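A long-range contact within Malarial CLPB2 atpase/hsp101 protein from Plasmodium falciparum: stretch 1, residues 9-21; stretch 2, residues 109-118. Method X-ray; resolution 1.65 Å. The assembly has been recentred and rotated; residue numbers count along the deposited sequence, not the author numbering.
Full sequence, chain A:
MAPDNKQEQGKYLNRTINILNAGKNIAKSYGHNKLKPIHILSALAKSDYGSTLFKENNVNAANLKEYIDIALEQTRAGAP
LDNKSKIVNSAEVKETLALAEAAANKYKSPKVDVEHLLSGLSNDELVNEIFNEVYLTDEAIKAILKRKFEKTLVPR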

ATOM      1  N   GLN A   9      16.331  -9.728  10.408  1.00 48.89           N
ATOM      2  CA  GLN A   9      15.275 -10.618  10.851  1.00 52.28           C
ATOM      3  C   GLN A   9      13.939  -9.884  11.049  1.00 56.75           C
ATOM      4  O   GLN A   9      13.947  -8.697  11.234  1.00 49.71           O
ATOM      5  CB  GLN A   9      15.706 -11.281  12.137  1.00 63.47           C
ATOM      6  CG  GLN A   9      16.835 -12.268  11.954  1.00 71.88           C
ATOM      7  CD  GLN A   9      18.162 -11.591  11.922  1.00 80.11           C
ATOM      8  OE1 GLN A   9      18.357 -10.650  11.157  1.00 85.50           O
ATOM      9  NE2 GLN A   9      19.094 -12.060  12.750  1.00 81.70           N
ATOM     10  N   GLY A  10      12.810 -10.609  11.002  1.00 53.76           N
ATOM     11  CA  GLY A  10      11.446 -10.053  11.184  1.00 39.13           C
ATOM     12  C   GLY A  10      10.283 -10.503  10.242  1.00 44.00           C
ATOM     13  O   GLY A  10      10.579 -10.803   9.143  1.00 39.24           O
ATOM     14  N   LYS A  11       9.033 -10.549  10.667  1.00 36.32           N
ATOM     15  CA  LYS A  11       7.960 -11.032   9.785  1.00 37.67           C
ATOM     16  C   LYS A  11       7.689 -10.121   8.549  1.00 36.47           C
ATOM     17  O   LYS A  11       7.200 -10.574   7.560  1.00 34.58           O
ATOM     18  CB  LYS A  11       6.693 -11.337  10.574  1.00 42.77           C
ATOM     19  CG  LYS A  11       5.392 -10.869  10.065  1.00 45.43           C
ATOM     20  CD  LYS A  11       4.456 -12.030   9.793  1.00 56.07           C
ATOM     21  CE  LYS A  11       3.586 -12.365  10.991  1.00 68.18           C
ATOM     22  NZ  LYS A  11       2.436 -13.284  10.704  1.00 74.93           N
ATOM     23  N   TYR A  12       8.030  -8.866   8.641  1.00 26.31           N
ATOM     24  CA  TYR A  12       7.891  -7.972   7.527  1.00 29.80           C
ATOM     25  C   TYR A  12       9.194  -7.772   6.902  1.00 33.17           C
ATOM     26  O   TYR A  12      10.075  -7.503   7.584  1.00 35.77           O
ATOM     27  CB  TYR A  12       7.418  -6.632   8.015  1.00 33.58           C
ATOM     28  CG  TYR A  12       5.990  -6.668   8.304  1.00 32.93           C
ATOM     29  CD1 TYR A  12       5.516  -7.381   9.310  1.00 39.37           C
ATOM     30  CD2 TYR A  12       5.135  -6.051   7.499  1.00 41.62           C
ATOM     31  CE1 TYR A  12       4.196  -7.437   9.564  1.00 35.47           C
ATOM     32  CE2 TYR A  12       3.841  -6.101   7.706  1.00 45.07           C
ATOM     33  CZ  TYR A  12       3.367  -6.811   8.768  1.00 43.51           C
ATOM     34  OH  TYR A  12       2.080  -6.788   9.025  1.00 50.58           O
ATOM     35  N   LEU A  13       9.254  -7.819   5.580  1.00 25.62           N
ATOM     36  CA  LEU A  13      10.477  -7.463   4.913  1.00 25.25           C
ATOM     37  C   LEU A  13      10.834  -5.996   5.095  1.00 28.51           C
ATOM     38  O   LEU A  13      10.014  -5.184   5.315  1.00 27.32           O
ATOM     39  CB  LEU A  13      10.419  -7.754   3.445  1.00 23.28           C
ATOM     40  CG  LEU A  13      10.214  -9.186   3.031  1.00 28.06           C
ATOM     41  CD1 LEU A  13      10.093  -9.295   1.549  1.00 26.92           C
ATOM     42  CD2 LEU A  13      11.316 -10.041   3.535  1.00 30.78           C
ATOM     43  N   ASN A  14      12.100  -5.709   4.946  1.00 29.12           N
ATOM     44  CA  ASN A  14      12.561  -4.347   5.001  1.00 27.62           C
ATOM     45  C   ASN A  14      11.833  -3.440   4.063  1.00 34.66           C
ATOM     46  O   ASN A  14      11.547  -2.360   4.382  1.00 26.49           O
ATOM     47  CB  ASN A  14      13.977  -4.234   4.598  1.00 39.13           C
ATOM     48  CG  ASN A  14      14.894  -3.973   5.718  1.00 57.87           C
ATOM     49  OD1 ASN A  14      15.123  -2.809   6.171  1.00 65.19           O
ATOM     50  ND2 ASN A  14      15.516  -5.011   6.123  1.00 62.09           N
ATOM     51  N   ARG A  15      11.690  -3.878   2.834  1.00 27.25           N
ATOM     52  CA  ARG A  15      11.050  -3.027   1.847  1.00 25.86           C
ATOM     53  C   ARG A  15       9.613  -2.752   2.198  1.00 24.91           C
ATOM     54  O   ARG A  15       9.083  -1.709   1.834  1.00 25.07           O
ATOM     55  CB  ARG A  15      11.191  -3.599   0.427  1.00 23.24           C
ATOM     56  CG  ARG A  15      10.687  -5.036   0.223  1.00 24.97           C
ATOM     57  CD  ARG A  15      10.835  -5.396  -1.263  1.00 28.14           C
ATOM     58  NE  ARG A  15      10.451  -6.764  -1.621  1.00 26.10           N
ATOM     59  CZ  ARG A  15      11.276  -7.626  -2.221  1.00 30.53           C
ATOM     60  NH1 ARG A  15      12.507  -7.245  -2.522  1.00 31.98           N
ATOM     61  NH2 ARG A  15      10.870  -8.852  -2.534  1.00 33.75           N
ATOM     62  N   THR A  16       8.988  -3.663   2.943  1.00 20.35           N
ATOM     63  CA  THR A  16       7.599  -3.472   3.334  1.00 21.89           C
ATOM     64  C   THR A  16       7.544  -2.412   4.434  1.00 25.86           C
ATOM     65  O   THR A  16       6.738  -1.468   4.382  1.00 21.80           O
ATOM     66  CB  THR A  16       7.001  -4.812   3.828  1.00 21.71           C
ATOM     67  OG1 THR A  16       7.090  -5.783   2.773  1.00 23.24           O
ATOM     68  CG2 THR A  16       5.585  -4.649   4.248  1.00 22.16           C
ATOM     69  N   ILE A  17       8.442  -2.550   5.404  1.00 20.67           N
ATOM     70  CA  ILE A  17       8.545  -1.593   6.514  1.00 22.71           C
ATOM     71  C   ILE A  17       8.885  -0.201   5.961  1.00 24.82           C
ATOM     72  O   ILE A  17       8.330   0.790   6.406  1.00 24.06           O
ATOM     73  CB  ILE A  17       9.673  -2.015   7.458  1.00 21.36           C
ATOM     74  CG1 ILE A  17       9.324  -3.313   8.186  1.00 31.71           C
ATOM     75  CG2 ILE A  17       9.929  -0.941   8.500  1.00 24.63           C
ATOM     76  CD1 ILE A  17       8.090  -3.207   9.007  1.00 35.61           C
ATOM     77  N   ASN A  18       9.795  -0.134   4.991  1.00 23.21           N
ATOM     78  CA  ASN A  18      10.157   1.153   4.400  1.00 25.33           C
ATOM     79  C   ASN A  18       8.979   1.856   3.726  1.00 26.24           C
ATOM     80  O   ASN A  18       8.843   3.079   3.803  1.00 23.74           O
ATOM     81  CB  ASN A  18      11.330   0.999   3.425  1.00 30.99           C
ATOM     82  CG  ASN A  18      12.630   0.635   4.135  1.00 31.08           C
ATOM     83  OD1 ASN A  18      12.796   0.888   5.339  1.00 34.93           O
ATOM     84  ND2 ASN A  18      13.569   0.049   3.388  1.00 36.64           N
ATOM     85  N   ILE A  19       8.132   1.083   3.059  1.00 20.54           N
ATOM     86  CA  ILE A  19       6.908   1.622   2.509  1.00 22.91           C
ATOM     87  C   ILE A  19       6.014   2.175   3.629  1.00 19.61           C
ATOM     88  O   ILE A  19       5.460   3.267   3.498  1.00 22.85           O
ATOM     89  CB  ILE A  19       6.117   0.561   1.680  1.00 19.12           C
ATOM     90  CG1 ILE A  19       6.766   0.417   0.303  1.00 21.37           C
ATOM     91  CG2 ILE A  19       4.708   0.998   1.418  1.00 21.62           C
ATOM     92  CD1 ILE A  19       6.448  -0.890  -0.356  1.00 21.98           C
ATOM     93  N   LEU A  20       5.849   1.402   4.701  1.00 19.92           N
ATOM     94  CA  LEU A  20       5.041   1.862   5.830  1.00 19.21           C
ATOM     95  C   LEU A  20       5.601   3.143   6.434  1.00 24.58           C
ATOM     96  O   LEU A  20       4.859   4.077   6.695  1.00 25.61           O
ATOM     97  CB  LEU A  20       4.959   0.778   6.890  1.00 20.06           C
ATOM     98  CG  LEU A  20       4.247  -0.485   6.444  1.00 21.70           C
ATOM     99  CD1 LEU A  20       4.363  -1.544   7.556  1.00 24.60           C
ATOM    100  CD2 LEU A  20       2.786  -0.187   6.148  1.00 25.78           C
ATOM    101  N   ASN A  21       6.911   3.208   6.630  1.00 21.19           N
ATOM    102  CA  ASN A  21       7.502   4.429   7.184  1.00 26.12           C
ATOM    103  C   ASN A  21       7.419   5.627   6.231  1.00 25.60           C
ATOM    104  O   ASN A  21       7.265   6.776   6.660  1.00 28.33           O
ATOM    105  CB  ASN A  21       8.948   4.179   7.589  1.00 27.73           C
ATOM    106  CG  ASN A  21       9.066   3.312   8.826  1.00 27.77           C
ATOM    107  OD1 ASN A  21       8.163   3.288   9.656  1.00 36.02           O
ATOM    108  ND2 ASN A  21      10.212   2.630   8.978  1.00 34.31           N
TER
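Stretch 2, residues 109-118: SPKVDVEHLL

How do the two backbones meet? Each stretch begins as a loop, bent at Lys11 in stretch 1 and at Pro110 in stretch 2 and extended at the bridge, and turns into a helix, at Asn14 in stretch 1 and at Val114 in stretch 2. The loops are joined by a single beta bridge between Tyr12 and Val112, whose CA atoms are 4.8 Å apart. Val112 N donates to Lys11 O at 2.8 Å, and Leu13 N donates to Val112 O at 3.3 Å, so the backbone of Val112 is held through both its amide and its carbonyl. The helices then run on with an angle of 46° between their N-to-C directions, their axes coming no closer than 9.9 Å.

Which side chains bond to the opposite backbone? Val112 O receives a second donor, Thr16 OG1, at 2.8 Å, which ties the first turn of helix 14-21 to the bridge. Farther back, Lys111 NZ reaches Gly10 O at 3.0 Å.

Where is charge paired? Arg15 and Asp113 form a two-pronged salt bridge, with Arg15 NE to Asp113 OD1 at 2.8 Å and Arg15 NH2 to Asp113 OD2 at 2.7 Å. The carboxylate thus meets the guanidinium at its edge, where the N-H groups point. Asp113 OD1 also accepts from Val114 N at 2.6 Å, linking the salt bridge to the start of its own helix.

What fills the apolar space? Val112 points toward stretch 1 and lies over a face of the Tyr12 ring, its CB 4.0 Å from the ring centroid in a CH-pi contact. Leu13 CD2 packs 3.6 Å from Lys111 CB. Between the helices, Ile19 spans one turn of stretch 2: its CD1 lies 3.7 Å from Val114 CG2 and its CG2 3.9 Å from Leu117 CD2. Leu20 CD2 approaches Leu117 CD2 more loosely, at 4.4 Å.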

ATOM      1  N   SER A 109       4.131 -17.670   2.209  1.00 25.92           N
ATOM      2  CA  SER A 109       5.273 -16.785   2.378  1.00 30.84           C
ATOM      3  C   SER A 109       5.554 -16.577   3.869  1.00 34.85           C
ATOM      4  O   SER A 109       4.671 -16.170   4.623  1.00 35.06           O
ATOM      5  CB  SER A 109       4.989 -15.443   1.709  1.00 29.80           C
ATOM      6  OG  SER A 109       6.013 -14.526   1.997  1.00 31.38           O
ATOM      7  N   PRO A 110       6.792 -16.855   4.303  1.00 43.57           N
ATOM      8  CA  PRO A 110       7.133 -16.665   5.716  1.00 47.25           C
ATOM      9  C   PRO A 110       7.327 -15.184   6.059  1.00 42.97           C
ATOM     10  O   PRO A 110       7.364 -14.833   7.252  1.00 44.61           O
ATOM     11  CB  PRO A 110       8.443 -17.439   5.857  1.00 52.67           C
ATOM     12  CG  PRO A 110       9.074 -17.319   4.500  1.00 58.20           C
ATOM     13  CD  PRO A 110       7.946 -17.289   3.497  1.00 53.23           C
ATOM     14  N   LYS A 111       7.417 -14.331   5.038  1.00 32.28           N
ATOM     15  CA  LYS A 111       7.442 -12.883   5.258  1.00 23.78           C
ATOM     16  C   LYS A 111       6.346 -12.131   4.493  1.00 26.94           C
ATOM     17  O   LYS A 111       5.880 -12.584   3.427  1.00 24.64           O
ATOM     18  CB  LYS A 111       8.791 -12.292   4.867  1.00 26.28           C
ATOM     19  CG  LYS A 111      10.002 -13.112   5.251  1.00 30.99           C
ATOM     20  CD  LYS A 111      10.390 -12.902   6.702  1.00 40.07           C
ATOM     21  CE  LYS A 111      11.801 -13.442   6.944  1.00 49.30           C
ATOM     22  NZ  LYS A 111      12.182 -13.221   8.358  1.00 55.77           N
ATOM     23  N   VAL A 112       5.989 -10.951   5.009  1.00 23.17           N
ATOM     24  CA  VAL A 112       5.023 -10.089   4.366  1.00 20.12           C
ATOM     25  C   VAL A 112       5.755  -9.173   3.373  1.00 20.90           C
ATOM     26  O   VAL A 112       6.584  -8.369   3.763  1.00 22.85           O
ATOM     27  CB  VAL A 112       4.230  -9.250   5.398  1.00 20.37           C
ATOM     28  CG1 VAL A 112       3.165  -8.425   4.706  1.00 23.24           C
ATOM     29  CG2 VAL A 112       3.574 -10.168   6.436  1.00 23.34           C
ATOM     30  N   ASP A 113       5.469  -9.346   2.086  1.00 23.06           N
ATOM     31  CA  ASP A 113       6.116  -8.569   1.026  1.00 22.33           C
ATOM     32  C   ASP A 113       5.151  -7.526   0.478  1.00 19.65           C
ATOM     33  O   ASP A 113       3.998  -7.413   0.899  1.00 19.33           O
ATOM     34  CB  ASP A 113       6.598  -9.517  -0.103  1.00 22.73           C
ATOM     35  CG  ASP A 113       7.792  -8.961  -0.872  1.00 27.64           C
ATOM     36  OD1 ASP A 113       7.947  -7.730  -0.944  1.00 23.93           O
ATOM     37  OD2 ASP A 113       8.580  -9.765  -1.416  1.00 32.01           O
ATOM     38  N   VAL A 114       5.621  -6.757  -0.492  1.00 20.92           N
ATOM     39  CA  VAL A 114       4.819  -5.696  -1.077  1.00 23.04           C
ATOM     40  C   VAL A 114       3.517  -6.161  -1.710  1.00 23.61           C
ATOM     41  O   VAL A 114       2.517  -5.468  -1.612  1.00 21.35           O
ATOM     42  CB  VAL A 114       5.667  -4.881  -2.093  1.00 25.34           C
ATOM     43  CG1 VAL A 114       4.895  -3.706  -2.608  1.00 22.89           C
ATOM     44  CG2 VAL A 114       6.916  -4.385  -1.417  1.00 21.29           C
ATOM     45  N   GLU A 115       3.518  -7.329  -2.367  1.00 21.01           N
ATOM     46  CA  GLU A 115       2.285  -7.823  -2.981  1.00 18.91           C
ATOM     47  C   GLU A 115       1.237  -8.122  -1.921  1.00 18.65           C
ATOM     48  O   GLU A 115       0.037  -8.009  -2.178  1.00 23.15           O
ATOM     49  CB  GLU A 115       2.546  -9.128  -3.735  1.00 23.26           C
ATOM     50  CG  GLU A 115       3.459  -8.964  -4.967  1.00 32.45           C
ATOM     51  CD  GLU A 115       4.949  -9.017  -4.649  1.00 22.84           C
ATOM     52  OE1 GLU A 115       5.368  -8.916  -3.469  1.00 27.78           O
ATOM     53  OE2 GLU A 115       5.734  -9.160  -5.629  1.00 29.90           O
ATOM     54  N   HIS A 116       1.685  -8.568  -0.754  1.00 20.78           N
ATOM     55  CA  HIS A 116       0.755  -8.915   0.328  1.00 17.35           C
ATOM     56  C   HIS A 116       0.149  -7.650   0.928  1.00 19.54           C
ATOM     57  O   HIS A 116      -1.047  -7.602   1.212  1.00 20.77           O
ATOM     58  CB  HIS A 116       1.479  -9.754   1.379  1.00 20.81           C
ATOM     59  CG  HIS A 116       2.110 -10.977   0.781  1.00 23.40           C
ATOM     60  ND1 HIS A 116       3.470 -11.193   0.799  1.00 25.33           N
ATOM     61  CD2 HIS A 116       1.568 -12.002   0.081  1.00 25.42           C
ATOM     62  CE1 HIS A 116       3.736 -12.328   0.164  1.00 26.22           C
ATOM     63  NE2 HIS A 116       2.601 -12.835  -0.278  1.00 23.86           N
ATOM     64  N   LEU A 117       0.973  -6.619   1.043  1.00 21.47           N
ATOM     65  CA  LEU A 117       0.516  -5.304   1.456  1.00 23.47           C
ATOM     66  C   LEU A 117      -0.462  -4.780   0.421  1.00 18.66           C
ATOM     67  O   LEU A 117      -1.538  -4.245   0.766  1.00 23.08           O
ATOM     68  CB  LEU A 117       1.724  -4.377   1.645  1.00 21.33           C
ATOM     69  CG  LEU A 117       1.461  -2.995   2.181  1.00 24.25           C
ATOM     70  CD1 LEU A 117       0.733  -3.049   3.529  1.00 22.56           C
ATOM     71  CD2 LEU A 117       2.789  -2.309   2.334  1.00 22.63           C
ATOM     72  N   LEU A 118      -0.146  -4.984  -0.866  1.00 18.96           N
ATOM     73  CA  LEU A 118      -1.052  -4.551  -1.923  1.00 22.08           C
ATOM     74  C   LEU A 118      -2.427  -5.213  -1.751  1.00 22.87           C
ATOM     75  O   LEU A 118      -3.472  -4.548  -1.841  1.00 23.56           O
ATOM     76  CB  LEU A 118      -0.438  -4.824  -3.320  1.00 25.27           C
ATOM     77  CG  LEU A 118      -1.228  -4.218  -4.483  1.00 32.09           C
ATOM     78  CD1 LEU A 118      -0.899  -2.760  -4.664  1.00 32.44           C
ATOM     79  CD2 LEU A 118      -0.941  -5.004  -5.752  1.00 33.64           C
TER